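Local coordinates for protein fiber (Bovine adenovirus 4, PDB 4UE0) that forms the trimeric head domain of the viral fibre, which probably attaches the virus to a receptor on the host cell, at residues R12-M17 with T51-D57; L60-F64 with S91-I97; K84-V88 with N100-E106. Numbering follows the deposited sequence.

Interaction 1: R12-M17 with T51-D57; sequences RVVGFM and TIYFQAD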
loop_
_atom_site.group_PDB
_atom_site.type_symbol
_atom_site.label_atom_id
_atom_site.label_comp_id
_atom_site.label_asym_id
_atom_site.label_seq_id
_atom_site.Cartn_x
_atom_site.Cartn_y
_atom_site.Cartn_z
ATOM N N ARG A 12 -11.102 14.880 0.075
ATOM C CA ARG A 12 -11.693 15.530 1.232
ATOM C C ARG A 12 -10.606 15.696 2.278
ATOM O O ARG A 12 -9.969 14.727 2.692
ATOM C CB ARG A 12 -12.822 14.661 1.784
ATOM C CG ARG A 12 -13.372 15.062 3.140
ATOM C CD ARG A 12 -13.914 16.486 3.119
ATOM N NE ARG A 12 -14.334 16.882 4.456
ATOM C CZ ARG A 12 -15.467 16.486 5.030
ATOM N NH1 ARG A 12 -16.337 15.718 4.372
ATOM N NH2 ARG A 12 -15.729 16.858 6.272
ATOM N N VAL A 13 -10.402 16.930 2.697
ATOM C CA VAL A 13 -9.557 17.232 3.809
ATOM C C VAL A 13 -10.452 17.290 5.041
ATOM O O VAL A 13 -11.528 17.903 4.990
ATOM C CB VAL A 13 -8.810 18.544 3.552
ATOM C CG1 VAL A 13 -8.098 18.993 4.799
ATOM C CG2 VAL A 13 -7.832 18.371 2.403
ATOM N N VAL A 14 -10.051 16.618 6.112
ATOM C CA VAL A 14 -10.818 16.602 7.357
ATOM C C VAL A 14 -9.969 17.182 8.471
ATOM O O VAL A 14 -8.910 16.642 8.783
ATOM C CB VAL A 14 -11.198 15.158 7.734
ATOM C CG1 VAL A 14 -12.000 15.114 9.032
ATOM C CG2 VAL A 14 -11.993 14.509 6.617
ATOM N N GLY A 15 -10.450 18.257 9.086
ATOM C CA GLY A 15 -9.883 18.719 10.343
ATOM C C GLY A 15 -10.506 17.943 11.491
ATOM O O GLY A 15 -11.721 17.905 11.633
ATOM N N PHE A 16 -9.686 17.291 12.299
ATOM C CA PHE A 16 -10.183 16.501 13.412
ATOM C C PHE A 16 -9.311 16.801 14.598
ATOM O O PHE A 16 -8.103 16.624 14.550
ATOM C CB PHE A 16 -10.150 15.010 13.123
ATOM C CG PHE A 16 -10.838 14.187 14.173
ATOM C CD1 PHE A 16 -12.209 14.115 14.206
ATOM C CD2 PHE A 16 -10.121 13.510 15.119
ATOM C CE1 PHE A 16 -12.858 13.392 15.181
ATOM C CE2 PHE A 16 -10.761 12.775 16.098
ATOM C CZ PHE A 16 -12.164 12.714 16.116
ATOM N N MET A 17 -10.040 17.282 15.596
ATOM C CA MET A 17 -9.488 18.010 16.642
ATOM C C MET A 17 -8.543 18.994 15.936
ATOM O O MET A 17 -8.986 19.704 14.991
ATOM C CB MET A 17 -8.883 17.016 17.624
ATOM C CG MET A 17 -9.915 15.915 17.975
ATOM S SD MET A 17 -11.337 16.384 19.033
ATOM C CE MET A 17 -12.769 15.424 18.518
ATOM N N THR A 51 -10.455 6.805 17.072
ATOM C CA THR A 51 -11.476 6.994 16.041
ATOM C C THR A 51 -11.414 8.404 15.495
ATOM O O THR A 51 -11.299 9.355 16.274
ATOM C CB THR A 51 -12.908 6.756 16.584
ATOM O OG1 THR A 51 -12.967 5.517 17.309
ATOM C CG2 THR A 51 -13.935 6.795 15.475
ATOM N N ILE A 52 -11.454 8.531 14.174
ATOM C CA ILE A 52 -11.634 9.803 13.500
ATOM C C ILE A 52 -12.961 9.730 12.777
ATOM O O ILE A 52 -13.209 8.788 12.037
ATOM C CB ILE A 52 -10.506 10.078 12.493
ATOM C CG1 ILE A 52 -9.172 10.221 13.219
ATOM C CG2 ILE A 52 -10.812 11.304 11.672
ATOM C CD1 ILE A 52 -7.969 10.262 12.284
ATOM N N TYR A 53 -13.836 10.701 13.026
ATOM C CA TYR A 53 -15.152 10.701 12.402
ATOM C C TYR A 53 -15.450 12.089 11.854
ATOM O O TYR A 53 -14.885 13.094 12.300
ATOM C CB TYR A 53 -16.224 10.260 13.412
ATOM C CG TYR A 53 -16.261 11.098 14.632
ATOM C CD1 TYR A 53 -16.836 12.372 14.617
ATOM C CD2 TYR A 53 -15.664 10.670 15.795
ATOM C CE1 TYR A 53 -16.795 13.173 15.716
ATOM C CE2 TYR A 53 -15.672 11.468 16.928
ATOM C CZ TYR A 53 -16.233 12.735 16.877
ATOM O OH TYR A 53 -16.207 13.547 17.998
ATOM N N PHE A 54 -16.364 12.146 10.909
ATOM C CA PHE A 54 -16.720 13.381 10.264
ATOM C C PHE A 54 -17.944 13.141 9.391
ATOM O O PHE A 54 -18.325 12.010 9.104
ATOM C CB PHE A 54 -15.544 13.917 9.422
ATOM C CG PHE A 54 -15.093 12.972 8.348
ATOM C CD1 PHE A 54 -14.195 11.942 8.634
ATOM C CD2 PHE A 54 -15.578 13.110 7.061
ATOM C CE1 PHE A 54 -13.803 11.071 7.645
ATOM C CE2 PHE A 54 -15.188 12.256 6.071
ATOM C CZ PHE A 54 -14.302 11.239 6.358
ATOM N N GLN A 55 -18.528 14.236 8.950
ATOM C CA GLN A 55 -19.702 14.176 8.102
ATOM C C GLN A 55 -19.238 14.211 6.653
ATOM O O GLN A 55 -18.460 15.085 6.239
ATOM C CB GLN A 55 -20.667 15.304 8.447
ATOM C CG GLN A 55 -22.085 15.108 7.955
ATOM C CD GLN A 55 -23.002 16.185 8.496
ATOM O OE1 GLN A 55 -22.577 17.064 9.256
ATOM N NE2 GLN A 55 -24.264 16.122 8.115
ATOM N N ALA A 56 -19.707 13.234 5.888
ATOM C CA ALA A 56 -19.222 13.033 4.540
ATOM C C ALA A 56 -19.907 13.936 3.602
ATOM O O ALA A 56 -21.087 14.226 3.762
ATOM C CB ALA A 56 -19.447 11.608 4.083
ATOM N N ASP A 57 -19.128 14.312 2.596
ATOM C CA ASP A 57 -19.588 14.954 1.382
ATOM C C ASP A 57 -20.161 13.899 0.411
ATOM O O ASP A 57 -19.919 12.681 0.538
ATOM C CB ASP A 57 -18.387 15.671 0.729
ATOM C CG ASP A 57 -17.143 14.756 0.609
ATOM O OD1 ASP A 57 -16.461 14.502 1.616
ATOM O OD2 ASP A 57 -16.872 14.294 -0.501
#
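Phe16 and Arg12, which lose the most area to the contact, meet strand 51-55 and the short connection to helix 58-61 at two separate places. The Phe16 ring lies over Ile52, whose CA sits 4.0 Å from the ring centroid and nearly on its normal, while Phe16 CG meets Ile52 CG2 at 3.8 Å. The edge of Phe16 points at the face of Tyr53 in a T-shaped pair, centroids 5.0 Å apart and planes at 83°. No backbone hydrogen bonds join the two strands: their axes pass 8.0 Å apart at 119°, and each belongs to a different four-stranded antiparallel sheet. Strand 8-16 bonds to strand 19-29 and strand 51-55 to strand 96-101; both are outermost within this chain, and they face each other through side chains across a beta-sandwich. Val14 fills the middle, its CG2 3.7 Å from the centroid of the Phe54 ring and directly over its face. Beyond it, Arg12 reaches across: NH1 donates to Gln55 O at 2.9 Å and forms a salt bridge with Asp57 OD1 at 3.0 Å, and Phe54 lies against one face of the guanidinium. The other carboxylate oxygen of Asp57, the N-cap of helix 58-61, accepts from Leu60 N.

Interaction 2: L60-F64 with S91-I97; sequences LESIF and SKKQSII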
loop_
_atom_site.group_PDB
_atom_site.type_symbol
_atom_site.label_atom_id
_atom_site.label_comp_id
_atom_site.label_asym_id
_atom_site.label_seq_id
_atom_site.Cartn_x
_atom_site.Cartn_y
_atom_site.Cartn_z
ATOM N N LEU A 60 -17.523 11.403 -1.299
ATOM C CA LEU A 60 -17.005 10.337 -0.471
ATOM C C LEU A 60 -18.080 9.318 -0.122
ATOM O O LEU A 60 -17.844 8.097 -0.056
ATOM C CB LEU A 60 -16.432 10.952 0.779
ATOM C CG LEU A 60 -15.554 10.093 1.633
ATOM C CD1 LEU A 60 -14.449 9.353 0.874
ATOM C CD2 LEU A 60 -14.954 11.019 2.661
ATOM N N GLU A 61 -19.285 9.805 0.124
ATOM C CA GLU A 61 -20.342 8.884 0.464
ATOM C C GLU A 61 -20.547 7.870 -0.672
ATOM O O GLU A 61 -21.011 6.760 -0.403
ATOM C CB GLU A 61 -21.652 9.601 0.726
ATOM C CG GLU A 61 -21.845 10.185 2.112
ATOM C CD GLU A 61 -23.273 10.659 2.319
ATOM O OE1 GLU A 61 -23.677 11.601 1.611
ATOM O OE2 GLU A 61 -23.993 10.093 3.163
ATOM N N SER A 62 -20.224 8.252 -1.923
ATOM C CA SER A 62 -20.524 7.419 -3.094
ATOM C C SER A 62 -19.752 6.103 -3.132
ATOM O O SER A 62 -20.139 5.206 -3.887
ATOM C CB SER A 62 -20.338 8.223 -4.403
ATOM O OG SER A 62 -18.974 8.475 -4.770
ATOM N N ILE A 63 -18.678 5.971 -2.348
ATOM C CA ILE A 63 -17.894 4.749 -2.403
ATOM C C ILE A 63 -18.388 3.712 -1.385
ATOM O O ILE A 63 -17.904 2.563 -1.373
ATOM C CB ILE A 63 -16.364 4.994 -2.232
ATOM C CG1 ILE A 63 -16.012 5.432 -0.800
ATOM C CG2 ILE A 63 -15.830 5.968 -3.277
ATOM C CD1 ILE A 63 -14.545 5.391 -0.496
ATOM N N PHE A 64 -19.318 4.106 -0.512
ATOM C CA PHE A 64 -19.821 3.201 0.528
ATOM C C PHE A 64 -21.085 2.508 0.048
ATOM O O PHE A 64 -22.180 2.767 0.516
ATOM C CB PHE A 64 -20.044 3.933 1.870
ATOM C CG PHE A 64 -18.760 4.405 2.520
ATOM C CD1 PHE A 64 -18.181 5.602 2.123
ATOM C CD2 PHE A 64 -18.099 3.646 3.500
ATOM C CE1 PHE A 64 -17.026 6.058 2.691
ATOM C CE2 PHE A 64 -16.920 4.107 4.063
ATOM C CZ PHE A 64 -16.381 5.308 3.646
ATOM N N SER A 91 -16.053 2.904 7.977
ATOM C CA SER A 91 -17.478 2.576 7.882
ATOM C C SER A 91 -18.313 3.870 7.789
ATOM O O SER A 91 -17.807 4.950 8.090
ATOM C CB SER A 91 -17.891 1.753 9.116
ATOM O OG SER A 91 -17.645 2.421 10.335
ATOM N N LYS A 92 -19.561 3.723 7.351
ATOM C CA LYS A 92 -20.481 4.837 7.264
ATOM C C LYS A 92 -21.793 4.455 7.945
ATOM O O LYS A 92 -22.305 3.339 7.772
ATOM C CB LYS A 92 -20.724 5.194 5.806
ATOM C CG LYS A 92 -21.604 6.406 5.614
ATOM C CD LYS A 92 -21.605 6.891 4.178
ATOM C CE LYS A 92 -22.604 6.138 3.334
ATOM N NZ LYS A 92 -24.007 6.473 3.713
ATOM N N LYS A 93 -22.329 5.386 8.728
ATOM C CA LYS A 93 -23.695 5.311 9.235
ATOM C C LYS A 93 -24.319 6.673 8.945
ATOM O O LYS A 93 -23.827 7.694 9.414
ATOM C CB LYS A 93 -23.739 4.966 10.721
ATOM C CG LYS A 93 -25.176 4.844 11.207
ATOM C CD LYS A 93 -25.333 4.508 12.683
ATOM C CE LYS A 93 -26.819 4.319 13.024
ATOM N NZ LYS A 93 -27.185 4.368 14.476
ATOM N N GLN A 94 -25.376 6.668 8.140
ATOM C CA GLN A 94 -25.978 7.880 7.588
ATOM C C GLN A 94 -24.869 8.615 6.867
ATOM O O GLN A 94 -24.183 8.006 6.058
ATOM C CB GLN A 94 -26.699 8.683 8.673
ATOM C CG GLN A 94 -27.760 7.837 9.354
ATOM C CD GLN A 94 -28.493 8.580 10.428
ATOM O OE1 GLN A 94 -28.054 8.642 11.584
ATOM N NE2 GLN A 94 -29.608 9.165 10.057
ATOM N N SER A 95 -24.662 9.881 7.170
ATOM C CA SER A 95 -23.653 10.686 6.518
ATOM C C SER A 95 -22.337 10.730 7.313
ATOM O O SER A 95 -21.411 11.416 6.896
ATOM C CB SER A 95 -24.215 12.090 6.265
ATOM O OG SER A 95 -24.666 12.674 7.482
ATOM N N ILE A 96 -22.242 9.969 8.406
ATOM C CA ILE A 96 -21.078 10.019 9.273
ATOM C C ILE A 96 -20.128 8.893 8.900
ATOM O O ILE A 96 -20.477 7.720 8.987
ATOM C CB ILE A 96 -21.438 9.867 10.770
ATOM C CG1 ILE A 96 -22.444 10.928 11.236
ATOM C CG2 ILE A 96 -20.170 9.928 11.637
ATOM C CD1 ILE A 96 -21.942 12.346 11.121
ATOM N N ILE A 97 -18.921 9.266 8.502
ATOM C CA ILE A 97 -17.846 8.309 8.269
ATOM C C ILE A 97 -17.001 8.183 9.527
ATOM O O ILE A 97 -16.622 9.201 10.134
ATOM C CB ILE A 97 -16.992 8.745 7.067
ATOM C CG1 ILE A 97 -17.891 8.764 5.825
ATOM C CG2 ILE A 97 -15.782 7.816 6.887
ATOM C CD1 ILE A 97 -17.233 9.148 4.528
#
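Residues 60-64 carry the chain on from helix 58-61; Glu61 to Phe64 form a type I beta turn, closed by Phe64 N to Glu61 O at 3.1 Å. Facing it is the tip of the hairpin of strands 83-93 and 96-101, a two-residue loop whose type II' beta turn runs from Lys93 to Ile96. Phe64 CA is 7.0 Å from Lys92 CA and Glu61 CA 7.1 Å from Ser95 CA, and side chains fill the gap. Ile97 CD1 touches both Leu60 CG (3.5 Å) and Phe64 CE1 (3.6 Å). Lys92 CB lies over the face of the Phe64 ring, 4.2 Å from its centroid. Phe64 also makes an edge-to-face pair with Phe70. Glu61 OE2 reaches the turn, 3.4 Å from Ser95 CA, and forms a long salt bridge with Lys92 NZ at 3.7 Å, while Lys92 NZ donates to Gln94 O at 2.8 Å. With no hydrogen bond across, the hairpin tip is held by apolar packing, including the lysine chain, joined by Glu61 and its long salt bridge.

Interaction 3: K84-V88 with N100-E106; sequences KTYGV and NFSSSLE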
loop_
_atom_site.group_PDB
_atom_site.type_symbol
_atom_site.label_atom_id
_atom_site.label_comp_id
_atom_site.label_asym_id
_atom_site.label_seq_id
_atom_site.Cartn_x
_atom_site.Cartn_y
_atom_site.Cartn_z
ATOM N N LYS A 84 4.743 -0.124 15.144
ATOM C CA LYS A 84 3.405 -0.557 15.511
ATOM C C LYS A 84 2.537 -0.530 14.267
ATOM O O LYS A 84 2.508 0.476 13.557
ATOM C CB LYS A 84 2.784 0.366 16.587
ATOM C CG LYS A 84 1.391 -0.059 17.031
ATOM C CD LYS A 84 1.339 -1.108 18.115
ATOM C CE LYS A 84 -0.031 -1.052 18.793
ATOM N NZ LYS A 84 -0.127 -1.905 20.007
ATOM N N THR A 85 1.854 -1.637 14.005
ATOM C CA THR A 85 0.896 -1.746 12.901
ATOM C C THR A 85 -0.520 -1.648 13.451
ATOM O O THR A 85 -0.852 -2.273 14.451
ATOM C CB THR A 85 1.100 -3.059 12.148
ATOM O OG1 THR A 85 2.446 -3.124 11.683
ATOM C CG2 THR A 85 0.179 -3.162 10.956
ATOM N N TYR A 86 -1.343 -0.832 12.801
ATOM C CA TYR A 86 -2.740 -0.613 13.150
ATOM C C TYR A 86 -3.647 -1.052 12.044
ATOM O O TYR A 86 -3.377 -0.763 10.868
ATOM C CB TYR A 86 -3.016 0.860 13.427
ATOM C CG TYR A 86 -2.114 1.472 14.459
ATOM C CD1 TYR A 86 -0.917 2.065 14.080
ATOM C CD2 TYR A 86 -2.446 1.498 15.806
ATOM C CE1 TYR A 86 -0.075 2.653 14.981
ATOM C CE2 TYR A 86 -1.591 2.079 16.739
ATOM C CZ TYR A 86 -0.423 2.667 16.325
ATOM O OH TYR A 86 0.424 3.243 17.261
ATOM N N GLY A 87 -4.719 -1.734 12.418
ATOM C CA GLY A 87 -5.806 -1.963 11.501
ATOM C C GLY A 87 -6.678 -0.718 11.398
ATOM O O GLY A 87 -6.883 -0.027 12.400
ATOM N N VAL A 88 -7.162 -0.425 10.197
ATOM C CA VAL A 88 -7.972 0.755 9.917
ATOM C C VAL A 88 -9.278 0.285 9.280
ATOM O O VAL A 88 -9.260 -0.341 8.238
ATOM C CB VAL A 88 -7.262 1.714 8.949
ATOM C CG1 VAL A 88 -8.067 3.003 8.865
ATOM C CG2 VAL A 88 -5.829 1.993 9.370
ATOM N N ASN A 100 -11.776 3.824 12.270
ATOM C CA ASN A 100 -11.431 3.212 13.540
ATOM C C ASN A 100 -10.101 2.535 13.460
ATOM O O ASN A 100 -9.887 1.684 12.582
ATOM C CB ASN A 100 -12.503 2.224 13.976
ATOM C CG ASN A 100 -13.588 2.904 14.743
ATOM O OD1 ASN A 100 -13.380 3.296 15.904
ATOM N ND2 ASN A 100 -14.744 3.052 14.138
ATOM N N PHE A 101 -9.215 2.888 14.362
ATOM C CA PHE A 101 -7.890 2.257 14.495
ATOM C C PHE A 101 -7.987 1.128 15.506
ATOM O O PHE A 101 -8.679 1.255 16.514
ATOM C CB PHE A 101 -6.851 3.314 14.889
ATOM C CG PHE A 101 -6.716 4.371 13.850
ATOM C CD1 PHE A 101 -5.912 4.182 12.747
ATOM C CD2 PHE A 101 -7.460 5.529 13.930
ATOM C CE1 PHE A 101 -5.836 5.133 11.754
ATOM C CE2 PHE A 101 -7.378 6.479 12.932
ATOM C CZ PHE A 101 -6.582 6.277 11.841
ATOM N N SER A 102 -7.237 0.066 15.281
ATOM C CA SER A 102 -7.317 -1.111 16.130
ATOM C C SER A 102 -6.887 -0.841 17.554
ATOM O O SER A 102 -7.337 -1.527 18.480
ATOM C CB SER A 102 -6.486 -2.217 15.505
ATOM O OG SER A 102 -5.159 -1.798 15.237
ATOM N N SER A 103 -5.986 0.120 17.753
ATOM C CA SER A 103 -5.574 0.555 19.062
ATOM C C SER A 103 -5.280 2.048 18.965
ATOM O O SER A 103 -5.222 2.619 17.864
ATOM C CB SER A 103 -4.432 -0.320 19.587
ATOM O OG SER A 103 -3.281 -0.190 18.871
ATOM N N SER A 104 -5.097 2.673 20.117
ATOM C CA SER A 104 -4.864 4.106 20.131
ATOM C C SER A 104 -3.540 4.463 19.464
ATOM O O SER A 104 -2.522 3.834 19.678
ATOM C CB SER A 104 -4.929 4.645 21.563
ATOM O OG SER A 104 -3.902 4.103 22.375
ATOM N N LEU A 105 -3.580 5.520 18.672
ATOM C CA LEU A 105 -2.380 6.006 18.017
ATOM C C LEU A 105 -1.454 6.705 19.031
ATOM O O LEU A 105 -1.888 7.218 20.060
ATOM C CB LEU A 105 -2.759 6.972 16.891
ATOM C CG LEU A 105 -3.632 6.391 15.790
ATOM C CD1 LEU A 105 -4.033 7.491 14.820
ATOM C CD2 LEU A 105 -2.909 5.312 15.039
ATOM N N GLU A 106 -0.155 6.687 18.749
ATOM C CA GLU A 106 0.802 7.449 19.540
ATOM C C GLU A 106 0.732 8.916 19.140
ATOM O O GLU A 106 0.854 9.244 17.957
ATOM C CB GLU A 106 2.231 6.978 19.299
ATOM C CG GLU A 106 2.459 5.518 19.609
ATOM C CD GLU A 106 2.351 5.223 21.078
ATOM O OE1 GLU A 106 2.800 6.049 21.899
ATOM O OE2 GLU A 106 1.820 4.152 21.418
HETATM O O HOH W 1 -2.916 -1.911 16.678
HETATM O O HOH W 2 0.645 2.505 19.912
#
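Both direct hydrogen bonds between the segments join Gly87 to Ser102. Gly87 N donates to Ser102 OG at 2.9 Å, and Gly87 O accepts from Ser102 N, also at 2.9 Å, so one serine, just past the end of strand 96-101, satisfies both. Beside it, Val88 and Phe101 form an antiparallel non-hydrogen-bonded pair, with Val88 CG2 3.9 Å from Phe101 CE1. CA-H...O contacts run from Phe101 CA to Gly87 O (3.3 Å) and from Val88 CA to Asn100 O (3.4 Å). This is the open end of the hairpin of strands 83-93 and 96-101, the central pair of a four-stranded sheet; after Ser102 the chain peels away, and water takes over from direct pairing. One water donates to Thr85 O at 3.1 Å and also bonds Ser102 OG and Ser103 OG. Another hydrogen-bonds Tyr86 OH at 2.8 Å and donates to Glu106 OE2 at 2.5 Å, with a weak bond to Ser104 O. Gln76 OE1 accepts from Glu106 N, and Asn100 OD1 pairs with Thr51 OG1. Leu105 CD2 makes a CH-pi contact over the Tyr86 ring, 3.6 Å from its centroid. Thr85 and Ser102 pack against Ile83 and Gln77 of a neighbouring subunit.

Overall arrangement
From the N terminus, interaction 1 comes first: it closes the loop from strand 8-16 to strand 51-55 and ties the edges of the two sheets together. It ends before the others open. Helix 58-61 follows strand 51-55 directly and begins interaction 2, which brings residues 60-64 against the hairpin tip at 91-97. Interaction 3 opens at 84-88, before 91-97 is reached, and closes at 100-106, so it crosses interaction 2; the two use opposite ends of the same hairpin, with centres about 20 Å apart. Strand 51-55 and the residue after it run alongside strand 96-101 and link all three: Ala56 hydrogen-bonds Ser95 and Phe54 hydrogen-bonds Ile97 toward interaction 2, and Thr51 hydrogen-bonds Asn100 toward interaction 3.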